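Side-chain contacts in iodotyrosine deiodinase (Thermotoga neapolitana, PDB 6TYK), which uses FMN to catalyse the reductive dehalogenation of halotyrosines, turning mono- and diiodotyrosine into tyrosine and iodide as a homodimeric member of the nitroreductase family: residues 32-37 / 46-51; 54-59 / 148-153. All blocks are in the same frame, centred on the assembly; numbering follows the deposited sequence.

Interaction 1: residues 32-37 / 46-51; sequences KVANEA and WRFLIV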
ATOM      1  N   LYS A  32       0.012   5.366 -14.172  1.00 11.69           N
ATOM      2  CA  LYS A  32      -0.509   6.729 -14.046  1.00 12.99           C
ATOM      3  C   LYS A  32      -1.490   6.832 -12.880  1.00 11.77           C
ATOM      4  O   LYS A  32      -1.487   7.804 -12.134  1.00 11.66           O
ATOM      5  CB  LYS A  32      -1.171   7.151 -15.350  1.00 16.46           C
ATOM      6  CG  LYS A  32      -0.161   7.455 -16.439  1.00 22.57           C
ATOM      7  CD  LYS A  32      -0.852   7.789 -17.744  1.00 27.57           C
ATOM      8  CE  LYS A  32       0.151   8.153 -18.822  1.00 32.58           C
ATOM      9  NZ  LYS A  32      -0.534   8.462 -20.105  1.00 37.26           N
ATOM     10  N   VAL A  33      -2.321   5.812 -12.711  1.00 10.19           N
ATOM     11  CA  VAL A  33      -3.214   5.768 -11.569  1.00 11.15           C
ATOM     12  C   VAL A  33      -2.411   5.695 -10.273  1.00 10.10           C
ATOM     13  O   VAL A  33      -2.641   6.466  -9.343  1.00 11.85           O
ATOM     14  CB  VAL A  33      -4.178   4.588 -11.661  1.00 11.63           C
ATOM     15  CG1 VAL A  33      -5.005   4.518 -10.397  1.00 12.84           C
ATOM     16  CG2 VAL A  33      -5.072   4.731 -12.896  1.00 12.56           C
ATOM     17  N   ALA A  34      -1.448   4.780 -10.224  1.00  9.62           N
ATOM     18  CA  ALA A  34      -0.636   4.604  -9.028  1.00 10.69           C
ATOM     19  C   ALA A  34       0.083   5.906  -8.674  1.00  9.40           C
ATOM     20  O   ALA A  34       0.241   6.243  -7.507  1.00 11.63           O
ATOM     21  CB  ALA A  34       0.368   3.499  -9.237  1.00 11.37           C
ATOM     22  N   ASN A  35       0.518   6.626  -9.697  1.00 10.53           N
ATOM     23  CA  ASN A  35       1.300   7.833  -9.515  1.00 11.67           C
ATOM     24  C   ASN A  35       0.508   8.956  -8.847  1.00 10.88           C
ATOM     25  O   ASN A  35       1.089   9.900  -8.310  1.00 12.03           O
ATOM     26  CB  ASN A  35       1.813   8.274 -10.881  1.00 11.88           C
ATOM     27  CG  ASN A  35       2.812   9.401 -10.799  1.00 11.78           C
ATOM     28  OD1 ASN A  35       3.848   9.280 -10.146  1.00 13.40           O
ATOM     29  ND2 ASN A  35       2.530  10.496 -11.506  1.00 12.91           N
ATOM     30  N   GLU A  36      -0.815   8.862  -8.914  1.00 11.08           N
ATOM     31  CA  GLU A  36      -1.701   9.809  -8.232  1.00 11.26           C
ATOM     32  C   GLU A  36      -1.816   9.569  -6.732  1.00 11.45           C
ATOM     33  O   GLU A  36      -2.390  10.391  -6.015  1.00 10.62           O
ATOM     34  CB  GLU A  36      -3.100   9.793  -8.851  1.00 11.77           C
ATOM     35  CG  GLU A  36      -3.169  10.406 -10.234  1.00 15.13           C
ATOM     36  CD  GLU A  36      -2.753  11.860 -10.235  1.00 16.52           C
ATOM     37  OE1 GLU A  36      -3.072  12.576  -9.262  1.00 16.40           O
ATOM     38  OE2 GLU A  36      -2.106  12.288 -11.210  1.00 20.38           O
ATOM     39  N   ALA A  37      -1.285   8.441  -6.265  1.00 10.73           N
ATOM     40  CA  ALA A  37      -1.331   8.112  -4.848  1.00 11.12           C
ATOM     41  C   ALA A  37      -0.600   9.123  -3.994  1.00 10.45           C
ATOM     42  O   ALA A  37       0.305   9.813  -4.463  1.00  9.91           O
ATOM     43  CB  ALA A  37      -0.745   6.735  -4.611  1.00 10.85           C
ATOM     44  N   TRP A  46       8.142   5.936  -5.884  1.00 10.92           N
ATOM     45  CA  TRP A  46       8.089   4.739  -6.716  1.00 10.54           C
ATOM     46  C   TRP A  46       8.847   4.939  -8.014  1.00 10.83           C
ATOM     47  O   TRP A  46       8.863   6.035  -8.580  1.00 11.65           O
ATOM     48  CB  TRP A  46       6.633   4.384  -7.028  1.00 10.50           C
ATOM     49  CG  TRP A  46       5.763   5.585  -7.262  1.00  9.58           C
ATOM     50  CD1 TRP A  46       5.640   6.304  -8.414  1.00 10.91           C
ATOM     51  CD2 TRP A  46       4.906   6.214  -6.299  1.00  9.58           C
ATOM     52  NE1 TRP A  46       4.756   7.349  -8.229  1.00 10.88           N
ATOM     53  CE2 TRP A  46       4.287   7.308  -6.939  1.00  9.91           C
ATOM     54  CE3 TRP A  46       4.588   5.944  -4.963  1.00  9.86           C
ATOM     55  CZ2 TRP A  46       3.366   8.130  -6.290  1.00 10.74           C
ATOM     56  CZ3 TRP A  46       3.686   6.773  -4.312  1.00 10.66           C
ATOM     57  CH2 TRP A  46       3.080   7.848  -4.976  1.00 11.20           C
ATOM     58  N   ARG A  47       9.505   3.880  -8.471  1.00 10.85           N
ATOM     59  CA  ARG A  47      10.123   3.864  -9.791  1.00 11.12           C
ATOM     60  C   ARG A  47       9.730   2.557 -10.453  1.00 11.38           C
ATOM     61  O   ARG A  47       9.662   1.525  -9.795  1.00 12.41           O
ATOM     62  CB  ARG A  47      11.651   3.935  -9.708  1.00 11.65           C
ATOM     63  CG  ARG A  47      12.203   5.142  -8.981  1.00 13.08           C
ATOM     64  CD  ARG A  47      11.980   6.447  -9.750  1.00 13.69           C
ATOM     65  NE  ARG A  47      12.655   7.558  -9.086  1.00 14.92           N
ATOM     66  CZ  ARG A  47      12.118   8.283  -8.114  1.00 14.43           C
ATOM     67  NH1 ARG A  47      10.881   8.036  -7.697  1.00 15.15           N
ATOM     68  NH2 ARG A  47      12.813   9.266  -7.561  1.00 16.32           N
ATOM     69  N   PHE A  48       9.492   2.601 -11.756  1.00 11.06           N
ATOM     70  CA  PHE A  48       9.015   1.430 -12.467  1.00 11.90           C
ATOM     71  C   PHE A  48       9.995   0.994 -13.535  1.00 12.20           C
ATOM     72  O   PHE A  48      10.493   1.806 -14.321  1.00 13.75           O
ATOM     73  CB  PHE A  48       7.650   1.705 -13.084  1.00 12.91           C
ATOM     74  CG  PHE A  48       6.619   2.129 -12.085  1.00 13.62           C
ATOM     75  CD1 PHE A  48       6.109   1.214 -11.165  1.00 13.76           C
ATOM     76  CD2 PHE A  48       6.138   3.433 -12.069  1.00 15.90           C
ATOM     77  CE1 PHE A  48       5.147   1.598 -10.248  1.00 15.55           C
ATOM     78  CE2 PHE A  48       5.177   3.823 -11.146  1.00 16.57           C
ATOM     79  CZ  PHE A  48       4.681   2.903 -10.242  1.00 16.63           C
ATOM     80  N   LEU A  49      10.266  -0.303 -13.546  1.00 12.14           N
ATOM     81  CA  LEU A  49      11.100  -0.913 -14.566  1.00 11.21           C
ATOM     82  C   LEU A  49      10.263  -1.986 -15.237  1.00 11.16           C
ATOM     83  O   LEU A  49       9.808  -2.926 -14.585  1.00 11.90           O
ATOM     84  CB  LEU A  49      12.349  -1.536 -13.942  1.00 12.35           C
ATOM     85  CG  LEU A  49      13.328  -2.202 -14.904  1.00 13.83           C
ATOM     86  CD1 LEU A  49      13.948  -1.185 -15.853  1.00 14.29           C
ATOM     87  CD2 LEU A  49      14.411  -2.944 -14.138  1.00 15.43           C
ATOM     88  N   ILE A  50      10.023  -1.816 -16.529  1.00 11.15           N
ATOM     89  CA  ILE A  50       9.219  -2.751 -17.291  1.00 11.50           C
ATOM     90  C   ILE A  50      10.139  -3.721 -18.009  1.00 11.55           C
ATOM     91  O   ILE A  50      10.872  -3.340 -18.924  1.00 12.43           O
ATOM     92  CB  ILE A  50       8.338  -2.012 -18.311  1.00 13.20           C
ATOM     93  CG1 ILE A  50       7.479  -0.959 -17.597  1.00 15.42           C
ATOM     94  CG2 ILE A  50       7.494  -3.006 -19.107  1.00 15.02           C
ATOM     95  CD1 ILE A  50       6.719  -0.068 -18.537  1.00 18.02           C
ATOM     96  N   VAL A  51      10.128  -4.971 -17.560  1.00 12.05           N
ATOM     97  CA  VAL A  51      10.957  -5.998 -18.177  1.00 12.18           C
ATOM     98  C   VAL A  51      10.155  -6.808 -19.190  1.00 13.60           C
ATOM     99  O   VAL A  51       9.120  -7.393 -18.862  1.00 14.24           O
ATOM    100  CB  VAL A  51      11.572  -6.926 -17.118  1.00 13.09           C
ATOM    101  CG1 VAL A  51      12.440  -7.988 -17.782  1.00 13.22           C
ATOM    102  CG2 VAL A  51      12.372  -6.112 -16.103  1.00 14.23           C
TER
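Trp46 reaches from the start of strand 46-51 to Asn35 and the residues that follow, and gives its indole N-H to the side-chain amide of Asn35, a worked example of one directional bond orienting a large, mostly apolar side chain. NE1 of Trp46 lies 2.9 Å from OD1 of Asn35, with a nearly straight N-H...O angle of 174°. The oxygen sits in the indole plane, and the N-H in turn lies in the carbonyl plane and meets a lone pair, although amide and ring stand 84° apart. Good geometry on both partners helps to fix the rotation of the ring, together with the packing round it.

The six-membered end of the indole is packed against backbone. CH2 of Trp46 comes within 3.4 Å of the carbonyl oxygen of Ala37, which approaches near the ring plane, and within 4.0 Å of the CB of that alanine. Over one face, offset toward the rim, lies the carbonyl oxygen of Ala34, 3.8 Å from CZ2 of Trp46. Two residues along the strand, Phe48 adds a looser apolar touch, its CZ 4.5 Å from CB of Ala34.

Torsions and neighbours hold these groups in place. CG of Trp46 lies between its own backbone N and carbonyl carbon (chi1 38°), which carries the ring to Asn35 and Ala37, while Ala120 and Leu124 of helix 113-130 pack on Trp46 and Phe48 respectively. The other end of the Asn35 amide is also occupied: ND2 donates to the backbone O of Asn177 of the second subunit, whose Arg176 bonds to the carbonyl oxygen of Ala37. This buried junction leads directly into Pro38 and Ser39 and is part of the FMN-binding dimer interface of the nitroreductase fold.

Interaction 2: residues 54-59 / 148-153; sequences EKLKGQ and KLVNTP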
ATOM      1  N   GLU A  54      13.032 -11.388 -23.459  1.00 16.05           N
ATOM      2  CA  GLU A  54      12.864 -12.791 -23.095  1.00 16.78           C
ATOM      3  C   GLU A  54      14.079 -13.357 -22.370  1.00 15.04           C
ATOM      4  O   GLU A  54      13.926 -14.096 -21.404  1.00 15.64           O
ATOM      5  CB  GLU A  54      12.489 -13.667 -24.301  1.00 22.14           C
ATOM      6  CG  GLU A  54      11.057 -13.477 -24.805  1.00 26.43           C
ATOM      7  CD  GLU A  54       9.981 -13.762 -23.754  1.00 29.77           C
ATOM      8  OE1 GLU A  54      10.195 -14.597 -22.845  1.00 28.63           O
ATOM      9  OE2 GLU A  54       8.903 -13.142 -23.846  1.00 32.29           O
ATOM     10  N   LYS A  55      15.283 -13.015 -22.819  1.00 16.48           N
ATOM     11  CA  LYS A  55      16.482 -13.498 -22.146  1.00 16.27           C
ATOM     12  C   LYS A  55      16.541 -12.981 -20.708  1.00 16.05           C
ATOM     13  O   LYS A  55      16.870 -13.713 -19.783  1.00 16.44           O
ATOM     14  CB  LYS A  55      17.739 -13.079 -22.912  1.00 20.36           C
ATOM     15  CG  LYS A  55      19.027 -13.339 -22.156  1.00 29.11           C
ATOM     16  CD  LYS A  55      20.221 -12.732 -22.874  1.00 35.17           C
ATOM     17  CE  LYS A  55      21.516 -13.026 -22.138  1.00 40.42           C
ATOM     18  NZ  LYS A  55      21.794 -14.488 -22.068  1.00 43.38           N
ATOM     19  N   LEU A  56      16.226 -11.708 -20.521  1.00 16.47           N
ATOM     20  CA  LEU A  56      16.262 -11.127 -19.185  1.00 15.56           C
ATOM     21  C   LEU A  56      15.190 -11.735 -18.280  1.00 14.82           C
ATOM     22  O   LEU A  56      15.455 -12.018 -17.115  1.00 14.53           O
ATOM     23  CB  LEU A  56      16.120  -9.610 -19.257  1.00 15.77           C
ATOM     24  CG  LEU A  56      16.121  -8.875 -17.926  1.00 15.95           C
ATOM     25  CD1 LEU A  56      17.383  -9.183 -17.147  1.00 17.35           C
ATOM     26  CD2 LEU A  56      16.015  -7.382 -18.215  1.00 16.73           C
ATOM     27  N   LYS A  57      13.988 -11.944 -18.813  1.00 13.26           N
ATOM     28  CA  LYS A  57      12.944 -12.599 -18.031  1.00 13.51           C
ATOM     29  C   LYS A  57      13.416 -13.969 -17.601  1.00 14.66           C
ATOM     30  O   LYS A  57      13.166 -14.388 -16.482  1.00 13.96           O
ATOM     31  CB  LYS A  57      11.628 -12.730 -18.819  1.00 13.97           C
ATOM     32  CG  LYS A  57      10.943 -11.397 -19.085  1.00 17.04           C
ATOM     33  CD  LYS A  57       9.496 -11.545 -19.534  1.00 21.56           C
ATOM     34  CE  LYS A  57       9.284 -12.725 -20.437  1.00 22.75           C
ATOM     35  NZ  LYS A  57       7.933 -12.694 -21.056  1.00 18.73           N
ATOM     36  N   GLY A  58      14.110 -14.661 -18.498  1.00 13.82           N
ATOM     37  CA  GLY A  58      14.616 -15.982 -18.188  1.00 14.69           C
ATOM     38  C   GLY A  58      15.634 -15.944 -17.065  1.00 14.38           C
ATOM     39  O   GLY A  58      15.619 -16.801 -16.176  1.00 15.73           O
ATOM     40  N   GLN A  59      16.526 -14.960 -17.100  1.00 14.72           N
ATOM     41  CA  GLN A  59      17.518 -14.807 -16.041  1.00 16.11           C
ATOM     42  C   GLN A  59      16.837 -14.529 -14.711  1.00 13.78           C
ATOM     43  O   GLN A  59      17.185 -15.120 -13.687  1.00 14.48           O
ATOM     44  CB  GLN A  59      18.504 -13.689 -16.374  1.00 18.06           C
ATOM     45  CG  GLN A  59      19.386 -13.967 -17.578  1.00 19.82           C
ATOM     46  CD  GLN A  59      20.209 -12.756 -17.972  1.00 23.33           C
ATOM     47  OE1 GLN A  59      19.691 -11.646 -18.082  1.00 26.53           O
ATOM     48  NE2 GLN A  59      21.501 -12.964 -18.181  1.00 27.93           N
ATOM     49  N   LYS A 148      20.645  -6.909  -9.081  1.00 16.81           N
ATOM     50  CA  LYS A 148      21.907  -6.850  -9.806  1.00 19.54           C
ATOM     51  C   LYS A 148      21.692  -7.138 -11.288  1.00 20.18           C
ATOM     52  O   LYS A 148      22.340  -6.533 -12.145  1.00 20.92           O
ATOM     53  CB  LYS A 148      22.927  -7.826  -9.206  1.00 22.45           C
ATOM     54  CG  LYS A 148      24.289  -7.810  -9.886  1.00 31.10           C
ATOM     55  CD  LYS A 148      25.180  -8.902  -9.330  1.00 37.20           C
ATOM     56  CE  LYS A 148      26.483  -9.007 -10.105  1.00 41.77           C
ATOM     57  NZ  LYS A 148      27.227 -10.245  -9.754  1.00 45.20           N
ATOM     58  N   LEU A 149      20.777  -8.059 -11.583  1.00 20.11           N
ATOM     59  CA  LEU A 149      20.485  -8.426 -12.966  1.00 19.62           C
ATOM     60  C   LEU A 149      20.042  -7.232 -13.792  1.00 19.05           C
ATOM     61  O   LEU A 149      20.310  -7.167 -14.989  1.00 21.17           O
ATOM     62  CB  LEU A 149      19.403  -9.504 -13.035  1.00 19.44           C
ATOM     63  CG  LEU A 149      19.813 -10.932 -12.725  1.00 22.44           C
ATOM     64  CD1 LEU A 149      18.586 -11.826 -12.831  1.00 22.49           C
ATOM     65  CD2 LEU A 149      20.891 -11.373 -13.698  1.00 24.37           C
ATOM     66  N   VAL A 150      19.352  -6.295 -13.154  1.00 17.13           N
ATOM     67  CA  VAL A 150      18.808  -5.151 -13.881  1.00 16.92           C
ATOM     68  C   VAL A 150      19.589  -3.864 -13.602  1.00 16.49           C
ATOM     69  O   VAL A 150      19.139  -2.767 -13.933  1.00 16.94           O
ATOM     70  CB  VAL A 150      17.283  -4.964 -13.641  1.00 17.80           C
ATOM     71  CG1 VAL A 150      16.513  -6.205 -14.102  1.00 18.25           C
ATOM     72  CG2 VAL A 150      16.990  -4.663 -12.180  1.00 17.40           C
ATOM     73  N   ASN A 151      20.766  -4.010 -13.000  1.00 18.28           N
ATOM     74  CA  ASN A 151      21.647  -2.874 -12.738  0.51 18.62           C
ATOM     75  C   ASN A 151      20.988  -1.809 -11.868  1.00 18.04           C
ATOM     76  O   ASN A 151      21.089  -0.611 -12.141  1.00 19.19           O
ATOM     77  CB  ASN A 151      22.119  -2.254 -14.051  0.51 19.52           C
ATOM     78  CG  ASN A 151      22.735  -3.272 -14.987  0.51 20.35           C
ATOM     79  OD1 ASN A 151      23.429  -4.189 -14.556  0.51 20.86           O
ATOM     80  ND2 ASN A 151      22.479  -3.115 -16.278  0.51 22.23           N
ATOM     81  N   THR A 152      20.310  -2.251 -10.817  1.00 17.41           N
ATOM     82  CA  THR A 152      19.619  -1.343  -9.914  1.00 15.45           C
ATOM     83  C   THR A 152      20.611  -0.394  -9.260  1.00 15.79           C
ATOM     84  O   THR A 152      21.621  -0.833  -8.706  1.00 18.57           O
ATOM     85  CB  THR A 152      18.894  -2.132  -8.819  1.00 16.31           C
ATOM     86  OG1 THR A 152      18.017  -3.082  -9.428  1.00 16.25           O
ATOM     87  CG2 THR A 152      18.087  -1.205  -7.929  1.00 16.85           C
ATOM     88  N   PRO A 153      20.335   0.916  -9.326  1.00 16.82           N
ATOM     89  CA  PRO A 153      21.200   1.873  -8.630  1.00 18.28           C
ATOM     90  C   PRO A 153      21.056   1.716  -7.122  1.00 17.84           C
ATOM     91  O   PRO A 153      20.015   1.275  -6.648  1.00 17.50           O
ATOM     92  CB  PRO A 153      20.676   3.238  -9.089  1.00 20.54           C
ATOM     93  CG  PRO A 153      19.322   3.002  -9.596  1.00 19.20           C
ATOM     94  CD  PRO A 153      19.226   1.570 -10.042  1.00 17.00           C
TER
HETATM   95  O   HOH W   1      21.005  -9.278 -16.895  1.00 35.56           O
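Leu149, the last residue of helix 143-149, packs against Gln59 of helix 54-74 where the shorter helix ends in a Schellman motif. In that motif Asn151, with positive phi (59°), is the C-prime residue: its N bonds to the carbonyl oxygen of Lys148, and N of Thr152 returns to that of Glu147. The turn takes the chain away from the helix just after Leu149 and Val150 have met their partners.

The van der Waals contacts come from branch ends. CD1 of Leu149 lies against the backbone of Gln59, 3.7 Å from its carbonyl oxygen, and 4.0 Å from its CB. With CG opposite the carbonyl carbon (chi1 -78°), the Leu149 side chain extends toward helix 54-74, where Ile60 and Val63 also touch it. Leu56, nearly one turn earlier on that helix, meets the turn through both methyls: CD2 is 4.3 Å from CG1 of Val150, an apolar side-chain pair, and CD1 is 4.2 Å from the carbonyl oxygen of Leu149. Asn184 of the second subunit packs on both Leu56 and Val150, so the dimer partner also takes part here.

The charged pair is local to one helix. NZ of Lys57 forms a salt bridge with OE2 of Glu54, from the syn side but 32° out of the carboxylate plane, and donates hydrogen bonds as well to the carbonyl oxygens of Lys96 and Ala98.

The polar link between the segments is indirect, an example of water joining two helices whose side chains meet loosely. One water donates to OE1 of Gln59 at 3.0 Å and to the carbonyl oxygen of Leu149 at 2.9 Å.

How the interactions relate
Strand 46-51 connects the two contacts: it is one side of interaction 1 and packs against both segments of interaction 2. Interaction 1 uses its beginning and is wholly buried near the FMN site; interaction 2 lies about 19 Å away, centre to centre, is partly buried and is remote from the annotated sites. The chemistry follows the place: a direct, well-aimed bond inside, a water bridge and leucine methyls toward the surface. The second half of the strand joins the two, for CD2 of Leu49 packs 3.5 Å from CB of Val150, and CG1 of Val51 lies 3.7 Å from CD2 of Leu56. Each contact also touches the second subunit, which pairs with the strand at Leu49 and Ile50.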